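Local coordinates for PaaA (Enterobacter agglomerans, PDB 5FF5), which probably activates a peptide carboxylate by adenylation, as an E1-like enzyme of the ThiF family, on the route to the bicyclic core of pantocin A, at residues A152-D165 with I195-E209. Residues are numbered along the deposited sequence; the frame is centred on the assembly and turned at random.
Sequences AMSGIGTLRLIDGD and ILAYNENVHVETFFE
L159 and I195 meet on one face of a parallel strand pair, 158-162 beside 203-207, whose segment axes diverge by only 17°. Six backbone bonds hold the pair in register, from H203 N to G157 O through D163 N to F207 O; L159 shows the parallel pattern, its N giving to H203 O and its O accepting from E205 N. L159 CD1 and I195 CD1 come within 3.3 Å, methyl to methyl, while L161 CD1 lies 3.9 Å from V204 CG1 on the same face.

R160 and F207 share the other face. The R160 chain bends at chi3, and its guanidinium is inclined 33° to the F207 ring, with I162 CD1 also obliquely placed, 3.3 Å from F207 CD2. E205 OE1 faces R160 NH1 as a salt-bridge partner, but the two are modelled too close, so the details are doubtful; R160 NE also donates to L221 O.

Before the strands, N199 joins the two helix ends. A chi1 of -169° turns its carboxamide away from the backbone N, and N199 ND2 reaches A152 O at 2.6 Å, tilted off the carbonyl plane; G155 N, in a Schellman motif, reaches that oxygen from the opposite face. N199 OD1 accepts from N201 N in an Asx turn.

Strand 158-162, helix 187-198 and strand 203-207 make a beta-alpha-beta crossover in the Rossmann-like part of the ThiF-family fold: strand 203-207 forms the sheet's edge within the chain, strand 158-162 continues to 134-138, and helices 142-153 and 187-198 cover the L159/L161 face, with A148 touching both L159 and I195.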
ATOM      1  N   ALA A 152      12.267  -3.323  -2.632  1.00 42.09           N
ATOM      2  CA  ALA A 152      13.040  -4.507  -2.286  1.00 45.59           C
ATOM      3  C   ALA A 152      12.169  -5.762  -2.435  1.00 48.65           C
ATOM      4  O   ALA A 152      12.595  -6.770  -3.018  1.00 44.33           O
ATOM      5  CB  ALA A 152      13.593  -4.393  -0.876  1.00 43.04           C
HETATM    6  N   MSE A 153      10.943  -5.690  -1.917  1.00 44.97           N
HETATM    7  CA  MSE A 153      10.012  -6.806  -2.011  1.00 46.66           C
HETATM    8  C   MSE A 153       9.748  -7.187  -3.473  1.00 49.38           C
HETATM    9  O   MSE A 153       9.595  -8.367  -3.808  1.00 43.73           O
HETATM   10  CB  MSE A 153       8.695  -6.475  -1.303  1.00 44.73           C
HETATM   11  CG  MSE A 153       8.834  -6.226   0.190  1.00 54.03           C
HETATM   12 SE   MSE A 153       7.160  -5.667   1.080  1.00 48.52          SE
HETATM   13  CE  MSE A 153       6.669  -7.373   1.891  1.00 57.41           C
ATOM     14  N   SER A 154       9.720  -6.183  -4.340  1.00 46.71           N
ATOM     15  CA  SER A 154       9.329  -6.383  -5.716  1.00 42.09           C
ATOM     16  C   SER A 154      10.473  -6.960  -6.545  1.00 48.91           C
ATOM     17  O   SER A 154      10.309  -7.258  -7.736  1.00 46.03           O
ATOM     18  CB  SER A 154       8.859  -5.067  -6.285  1.00 42.09           C
ATOM     19  OG  SER A 154       7.721  -4.651  -5.562  1.00 42.09           O
ATOM     20  N   GLY A 155      11.629  -7.132  -5.911  1.00 44.49           N
ATOM     21  CA  GLY A 155      12.756  -7.726  -6.588  1.00 42.09           C
ATOM     22  C   GLY A 155      13.630  -6.734  -7.322  1.00 42.09           C
ATOM     23  O   GLY A 155      14.273  -7.112  -8.289  1.00 49.79           O
ATOM     24  N   ILE A 156      13.632  -5.469  -6.906  1.00 44.42           N
ATOM     25  CA  ILE A 156      14.569  -4.475  -7.453  1.00 44.92           C
ATOM     26  C   ILE A 156      15.988  -5.005  -7.343  1.00 42.09           C
ATOM     27  O   ILE A 156      16.335  -5.689  -6.387  1.00 42.09           O
ATOM     28  CB  ILE A 156      14.503  -3.114  -6.717  1.00 42.17           C
ATOM     29  CG1 ILE A 156      14.822  -1.968  -7.663  1.00 42.09           C
ATOM     30  CG2 ILE A 156      15.418  -3.092  -5.504  1.00 42.09           C
ATOM     31  CD1 ILE A 156      13.690  -1.644  -8.600  1.00 42.55           C
ATOM     32  N   GLY A 157      16.805  -4.735  -8.342  1.00 42.09           N
ATOM     33  CA  GLY A 157      18.148  -5.284  -8.327  1.00 45.16           C
ATOM     34  C   GLY A 157      19.041  -4.764  -7.207  1.00 42.09           C
ATOM     35  O   GLY A 157      19.575  -5.542  -6.421  1.00 42.09           O
ATOM     36  N   THR A 158      19.212  -3.445  -7.149  1.00 48.70           N
ATOM     37  CA  THR A 158      20.098  -2.813  -6.179  1.00 42.09           C
ATOM     38  C   THR A 158      19.465  -1.546  -5.614  1.00 42.09           C
ATOM     39  O   THR A 158      18.820  -0.783  -6.331  1.00 43.55           O
ATOM     40  CB  THR A 158      21.449  -2.454  -6.795  1.00 46.95           C
ATOM     41  OG1 THR A 158      21.999  -3.599  -7.452  1.00 50.63           O
ATOM     42  CG2 THR A 158      22.405  -1.956  -5.723  1.00 50.09           C
ATOM     43  N   LEU A 159      19.672  -1.312  -4.329  1.00 42.20           N
ATOM     44  CA  LEU A 159      19.191  -0.104  -3.692  1.00 43.80           C
ATOM     45  C   LEU A 159      20.348   0.729  -3.194  1.00 49.13           C
ATOM     46  O   LEU A 159      21.196   0.216  -2.481  1.00 51.41           O
ATOM     47  CB  LEU A 159      18.249  -0.445  -2.531  1.00 48.13           C
ATOM     48  CG  LEU A 159      16.785  -0.776  -2.857  1.00 48.35           C
ATOM     49  CD1 LEU A 159      16.040  -1.087  -1.587  1.00 51.41           C
ATOM     50  CD2 LEU A 159      16.104   0.376  -3.571  1.00 42.09           C
ATOM     51  N   ARG A 160      20.400   1.997  -3.606  1.00 52.72           N
ATOM     52  CA  ARG A 160      21.366   2.950  -3.058  1.00 48.86           C
ATOM     53  C   ARG A 160      20.665   3.859  -2.085  1.00 52.69           C
ATOM     54  O   ARG A 160      19.846   4.671  -2.501  1.00 52.17           O
ATOM     55  CB  ARG A 160      22.001   3.823  -4.136  1.00 48.61           C
ATOM     56  CG  ARG A 160      22.670   3.080  -5.250  1.00 59.56           C
ATOM     57  CD  ARG A 160      23.294   4.048  -6.246  1.00 54.26           C
ATOM     58  NE  ARG A 160      24.547   4.624  -5.766  1.00 53.86           N
ATOM     59  CZ  ARG A 160      25.728   4.024  -5.868  1.00 55.70           C
ATOM     60  NH1 ARG A 160      25.811   2.820  -6.422  1.00 49.17           N
ATOM     61  NH2 ARG A 160      26.824   4.627  -5.417  1.00 53.28           N
ATOM     62  N   LEU A 161      20.983   3.742  -0.799  1.00 59.01           N
ATOM     63  CA  LEU A 161      20.325   4.563   0.210  1.00 50.09           C
ATOM     64  C   LEU A 161      21.274   5.659   0.648  1.00 54.15           C
ATOM     65  O   LEU A 161      22.424   5.385   0.963  1.00 54.79           O
ATOM     66  CB  LEU A 161      19.891   3.735   1.413  1.00 43.72           C
ATOM     67  CG  LEU A 161      19.124   2.455   1.134  1.00 42.09           C
ATOM     68  CD1 LEU A 161      18.900   1.780   2.451  1.00 45.30           C
ATOM     69  CD2 LEU A 161      17.813   2.769   0.447  1.00 42.09           C
ATOM     70  N   ILE A 162      20.771   6.892   0.690  1.00 58.01           N
ATOM     71  CA  ILE A 162      21.565   8.070   1.035  1.00 49.31           C
ATOM     72  C   ILE A 162      20.957   8.778   2.232  1.00 42.09           C
ATOM     73  O   ILE A 162      19.890   9.357   2.114  1.00 47.18           O
ATOM     74  CB  ILE A 162      21.605   9.077  -0.151  1.00 46.17           C
ATOM     75  CG1 ILE A 162      21.708   8.355  -1.496  1.00 43.76           C
ATOM     76  CG2 ILE A 162      22.666  10.125   0.053  1.00 44.45           C
ATOM     77  CD1 ILE A 162      22.694   7.224  -1.508  1.00 48.89           C
ATOM     78  N   ASP A 163      21.633   8.780   3.370  1.00 42.09           N
ATOM     79  CA  ASP A 163      21.071   9.444   4.539  1.00 42.09           C
ATOM     80  C   ASP A 163      22.039   9.571   5.718  1.00 59.05           C
ATOM     81  O   ASP A 163      22.775   8.636   6.051  1.00 55.63           O
ATOM     82  CB  ASP A 163      19.823   8.692   4.976  1.00 51.72           C
ATOM     83  CG  ASP A 163      19.012   9.442   6.002  1.00 59.00           C
ATOM     84  OD1 ASP A 163      19.451   9.492   7.176  1.00 60.43           O
ATOM     85  OD2 ASP A 163      17.936   9.970   5.634  1.00 54.09           O
ATOM     86  N   GLY A 164      22.016  10.731   6.369  1.00 61.44           N
ATOM     87  CA  GLY A 164      22.923  10.989   7.472  1.00 54.80           C
ATOM     88  C   GLY A 164      22.303  10.918   8.859  1.00 58.83           C
ATOM     89  O   GLY A 164      22.965  11.250   9.851  1.00 50.26           O
ATOM     90  N   ASP A 165      21.035  10.506   8.942  1.00 55.79           N
ATOM     91  CA  ASP A 165      20.351  10.459  10.238  1.00 50.85           C
ATOM     92  C   ASP A 165      20.488   9.156  10.988  1.00 52.55           C
ATOM     93  O   ASP A 165      20.972   8.145  10.471  1.00 54.94           O
ATOM     94  CB  ASP A 165      18.862  10.731  10.097  1.00 55.02           C
ATOM     95  CG  ASP A 165      18.532  12.196  10.098  1.00 66.81           C
ATOM     96  OD1 ASP A 165      19.362  12.983  10.605  1.00 71.41           O
ATOM     97  OD2 ASP A 165      17.416  12.547   9.633  1.00 75.21           O
ATOM     98  N   ILE A 195      16.078  -4.538   5.052  1.00 49.68           N
ATOM     99  CA  ILE A 195      15.831  -4.885   3.667  1.00 42.09           C
ATOM    100  C   ILE A 195      16.298  -6.290   3.401  1.00 46.14           C
ATOM    101  O   ILE A 195      15.662  -7.041   2.678  1.00 50.98           O
ATOM    102  CB  ILE A 195      16.515  -3.925   2.710  1.00 42.09           C
ATOM    103  CG1 ILE A 195      15.715  -2.631   2.655  1.00 45.29           C
ATOM    104  CG2 ILE A 195      16.598  -4.532   1.331  1.00 42.09           C
ATOM    105  CD1 ILE A 195      16.180  -1.674   1.618  1.00 46.64           C
ATOM    106  N   LEU A 196      17.417  -6.657   3.999  1.00 47.70           N
ATOM    107  CA  LEU A 196      17.988  -7.955   3.721  1.00 46.01           C
ATOM    108  C   LEU A 196      17.229  -9.075   4.441  1.00 48.24           C
ATOM    109  O   LEU A 196      17.276 -10.222   4.009  1.00 57.80           O
ATOM    110  CB  LEU A 196      19.485  -7.936   4.046  1.00 51.05           C
ATOM    111  CG  LEU A 196      20.177  -6.887   3.121  1.00 49.54           C
ATOM    112  CD1 LEU A 196      21.645  -6.639   3.431  1.00 42.09           C
ATOM    113  CD2 LEU A 196      20.008  -7.194   1.628  1.00 42.09           C
ATOM    114  N   ALA A 197      16.502  -8.753   5.510  1.00 51.56           N
ATOM    115  CA  ALA A 197      15.640  -9.752   6.164  1.00 42.09           C
ATOM    116  C   ALA A 197      14.446 -10.078   5.287  1.00 49.64           C
ATOM    117  O   ALA A 197      13.991 -11.222   5.234  1.00 60.17           O
ATOM    118  CB  ALA A 197      15.168  -9.267   7.499  1.00 42.09           C
ATOM    119  N   TYR A 198      13.958  -9.066   4.586  1.00 47.92           N
ATOM    120  CA  TYR A 198      12.836  -9.219   3.678  1.00 45.83           C
ATOM    121  C   TYR A 198      13.230  -9.903   2.371  1.00 50.35           C
ATOM    122  O   TYR A 198      12.582 -10.858   1.951  1.00 49.63           O
ATOM    123  CB  TYR A 198      12.214  -7.854   3.384  1.00 42.09           C
ATOM    124  CG  TYR A 198      11.233  -7.443   4.432  1.00 49.65           C
ATOM    125  CD1 TYR A 198      11.594  -6.581   5.455  1.00 50.51           C
ATOM    126  CD2 TYR A 198       9.944  -7.950   4.429  1.00 60.43           C
ATOM    127  CE1 TYR A 198      10.689  -6.217   6.435  1.00 49.17           C
ATOM    128  CE2 TYR A 198       9.034  -7.598   5.405  1.00 59.48           C
ATOM    129  CZ  TYR A 198       9.409  -6.728   6.404  1.00 54.79           C
ATOM    130  OH  TYR A 198       8.485  -6.383   7.363  1.00 59.53           O
ATOM    131  N   ASN A 199      14.277  -9.400   1.721  1.00 49.02           N
ATOM    132  CA  ASN A 199      14.697  -9.928   0.434  1.00 42.09           C
ATOM    133  C   ASN A 199      16.211  -9.939   0.350  1.00 44.04           C
ATOM    134  O   ASN A 199      16.840  -8.914   0.162  1.00 52.32           O
ATOM    135  CB  ASN A 199      14.103  -9.103  -0.704  1.00 42.09           C
ATOM    136  CG  ASN A 199      14.289  -9.755  -2.058  1.00 42.09           C
ATOM    137  OD1 ASN A 199      15.048 -10.716  -2.198  1.00 42.09           O
ATOM    138  ND2 ASN A 199      13.638  -9.197  -3.078  1.00 42.09           N
ATOM    139  N   GLU A 200      16.782 -11.123   0.480  1.00 50.05           N
ATOM    140  CA  GLU A 200      18.215 -11.348   0.561  1.00 42.09           C
ATOM    141  C   GLU A 200      18.868 -11.213  -0.817  1.00 48.60           C
ATOM    142  O   GLU A 200      20.078 -11.259  -0.944  1.00 44.93           O
ATOM    143  CB  GLU A 200      18.419 -12.749   1.129  1.00 50.67           C
ATOM    144  CG  GLU A 200      19.815 -13.283   1.299  1.00 63.95           C
ATOM    145  CD  GLU A 200      19.795 -14.704   1.904  1.00 76.26           C
ATOM    146  OE1 GLU A 200      18.838 -15.039   2.652  1.00 64.66           O
ATOM    147  OE2 GLU A 200      20.715 -15.501   1.599  1.00 73.83           O
ATOM    148  N   ASN A 201      18.055 -11.058  -1.856  1.00 48.99           N
ATOM    149  CA  ASN A 201      18.577 -10.959  -3.216  1.00 46.04           C
ATOM    150  C   ASN A 201      18.861  -9.540  -3.666  1.00 50.45           C
ATOM    151  O   ASN A 201      19.447  -9.319  -4.725  1.00 52.23           O
ATOM    152  CB  ASN A 201      17.599 -11.601  -4.189  1.00 45.94           C
ATOM    153  CG  ASN A 201      17.213 -12.978  -3.774  1.00 49.88           C
ATOM    154  OD1 ASN A 201      16.085 -13.408  -3.979  1.00 58.77           O
ATOM    155  ND2 ASN A 201      18.139 -13.679  -3.142  1.00 61.01           N
ATOM    156  N   VAL A 202      18.418  -8.581  -2.866  1.00 42.09           N
ATOM    157  CA  VAL A 202      18.669  -7.178  -3.139  1.00 43.24           C
ATOM    158  C   VAL A 202      20.031  -6.724  -2.595  1.00 48.87           C
ATOM    159  O   VAL A 202      20.347  -6.975  -1.433  1.00 51.04           O
ATOM    160  CB  VAL A 202      17.577  -6.320  -2.523  1.00 48.29           C
ATOM    161  CG1 VAL A 202      17.844  -4.841  -2.803  1.00 45.65           C
ATOM    162  CG2 VAL A 202      16.257  -6.732  -3.086  1.00 43.75           C
ATOM    163  N   HIS A 203      20.843  -6.077  -3.430  1.00 50.72           N
ATOM    164  CA  HIS A 203      22.118  -5.516  -2.970  1.00 47.17           C
ATOM    165  C   HIS A 203      21.883  -4.121  -2.438  1.00 42.09           C
ATOM    166  O   HIS A 203      21.311  -3.286  -3.125  1.00 45.95           O
ATOM    167  CB  HIS A 203      23.156  -5.447  -4.099  1.00 42.09           C
ATOM    168  CG  HIS A 203      23.369  -6.747  -4.804  1.00 61.10           C
ATOM    169  ND1 HIS A 203      22.987  -6.955  -6.112  1.00 73.85           N
ATOM    170  CD2 HIS A 203      23.903  -7.915  -4.376  1.00 72.08           C
ATOM    171  CE1 HIS A 203      23.281  -8.196  -6.464  1.00 77.48           C
ATOM    172  NE2 HIS A 203      23.837  -8.800  -5.429  1.00 83.96           N
ATOM    173  N   VAL A 204      22.369  -3.837  -1.242  1.00 46.91           N
ATOM    174  CA  VAL A 204      22.178  -2.500  -0.696  1.00 49.03           C
ATOM    175  C   VAL A 204      23.509  -1.745  -0.477  1.00 45.05           C
ATOM    176  O   VAL A 204      24.397  -2.165   0.271  1.00 42.09           O
ATOM    177  CB  VAL A 204      21.384  -2.561   0.608  1.00 42.09           C
ATOM    178  CG1 VAL A 204      21.149  -1.162   1.135  1.00 48.74           C
ATOM    179  CG2 VAL A 204      20.081  -3.254   0.369  1.00 42.09           C
ATOM    180  N   GLU A 205      23.612  -0.606  -1.145  1.00 49.81           N
ATOM    181  CA  GLU A 205      24.761   0.280  -1.035  1.00 48.82           C
ATOM    182  C   GLU A 205      24.330   1.473  -0.208  1.00 50.74           C
ATOM    183  O   GLU A 205      23.357   2.164  -0.551  1.00 48.96           O
ATOM    184  CB  GLU A 205      25.242   0.709  -2.421  1.00 42.09           C
ATOM    185  CG  GLU A 205      25.730  -0.451  -3.266  1.00 42.49           C
ATOM    186  CD  GLU A 205      25.883  -0.102  -4.738  1.00 61.83           C
ATOM    187  OE1 GLU A 205      25.692   1.078  -5.091  1.00 64.66           O
ATOM    188  OE2 GLU A 205      26.178  -1.007  -5.555  1.00 70.65           O
ATOM    189  N   THR A 206      25.058   1.719   0.876  1.00 47.51           N
ATOM    190  CA  THR A 206      24.627   2.703   1.857  1.00 51.24           C
ATOM    191  C   THR A 206      25.621   3.852   1.978  1.00 47.70           C
ATOM    192  O   THR A 206      26.821   3.658   1.938  1.00 49.00           O
ATOM    193  CB  THR A 206      24.421   2.067   3.237  1.00 55.21           C
ATOM    194  OG1 THR A 206      25.623   1.400   3.663  1.00 51.07           O
ATOM    195  CG2 THR A 206      23.232   1.098   3.184  1.00 47.86           C
ATOM    196  N   PHE A 207      25.101   5.063   2.045  1.00 47.52           N
ATOM    197  CA  PHE A 207      25.940   6.214   2.233  1.00 42.09           C
ATOM    198  C   PHE A 207      25.503   7.020   3.441  1.00 48.21           C
ATOM    199  O   PHE A 207      24.537   7.762   3.388  1.00 43.66           O
ATOM    200  CB  PHE A 207      25.923   7.052   0.974  1.00 42.09           C
ATOM    201  CG  PHE A 207      26.396   6.305  -0.221  1.00 52.12           C
ATOM    202  CD1 PHE A 207      27.746   6.224  -0.513  1.00 53.64           C
ATOM    203  CD2 PHE A 207      25.501   5.646  -1.038  1.00 47.18           C
ATOM    204  CE1 PHE A 207      28.186   5.518  -1.611  1.00 51.47           C
ATOM    205  CE2 PHE A 207      25.945   4.939  -2.140  1.00 45.07           C
ATOM    206  CZ  PHE A 207      27.280   4.872  -2.422  1.00 42.89           C
ATOM    207  N   PHE A 208      26.264   6.917   4.521  1.00 55.47           N
ATOM    208  CA  PHE A 208      25.890   7.624   5.722  1.00 51.26           C
ATOM    209  C   PHE A 208      26.307   9.068   5.586  1.00 54.45           C
ATOM    210  O   PHE A 208      27.367   9.458   6.065  1.00 50.60           O
ATOM    211  CB  PHE A 208      26.511   6.990   6.961  1.00 48.49           C
ATOM    212  CG  PHE A 208      26.176   7.714   8.223  1.00 53.18           C
ATOM    213  CD1 PHE A 208      24.899   8.208   8.421  1.00 57.04           C
ATOM    214  CD2 PHE A 208      27.107   7.858   9.233  1.00 49.88           C
ATOM    215  CE1 PHE A 208      24.569   8.877   9.581  1.00 51.09           C
ATOM    216  CE2 PHE A 208      26.775   8.520  10.398  1.00 46.66           C
ATOM    217  CZ  PHE A 208      25.501   9.032  10.570  1.00 45.43           C
ATOM    218  N   GLU A 209      25.484   9.838   4.876  1.00 52.91           N
ATOM    219  CA  GLU A 209      25.727  11.259   4.673  1.00 50.15           C
ATOM    220  C   GLU A 209      24.490  11.927   4.100  1.00 52.69           C
ATOM    221  O   GLU A 209      23.673  11.258   3.490  1.00 58.39           O
ATOM    222  CB  GLU A 209      26.886  11.444   3.719  1.00 49.55           C
ATOM    223  CG  GLU A 209      26.541  11.114   2.278  1.00 50.35           C
ATOM    224  CD  GLU A 209      27.719  11.317   1.334  1.00 63.56           C
ATOM    225  OE1 GLU A 209      28.558  10.390   1.250  1.00 59.43           O
ATOM    226  OE2 GLU A 209      27.828  12.406   0.709  1.00 64.66           O
TER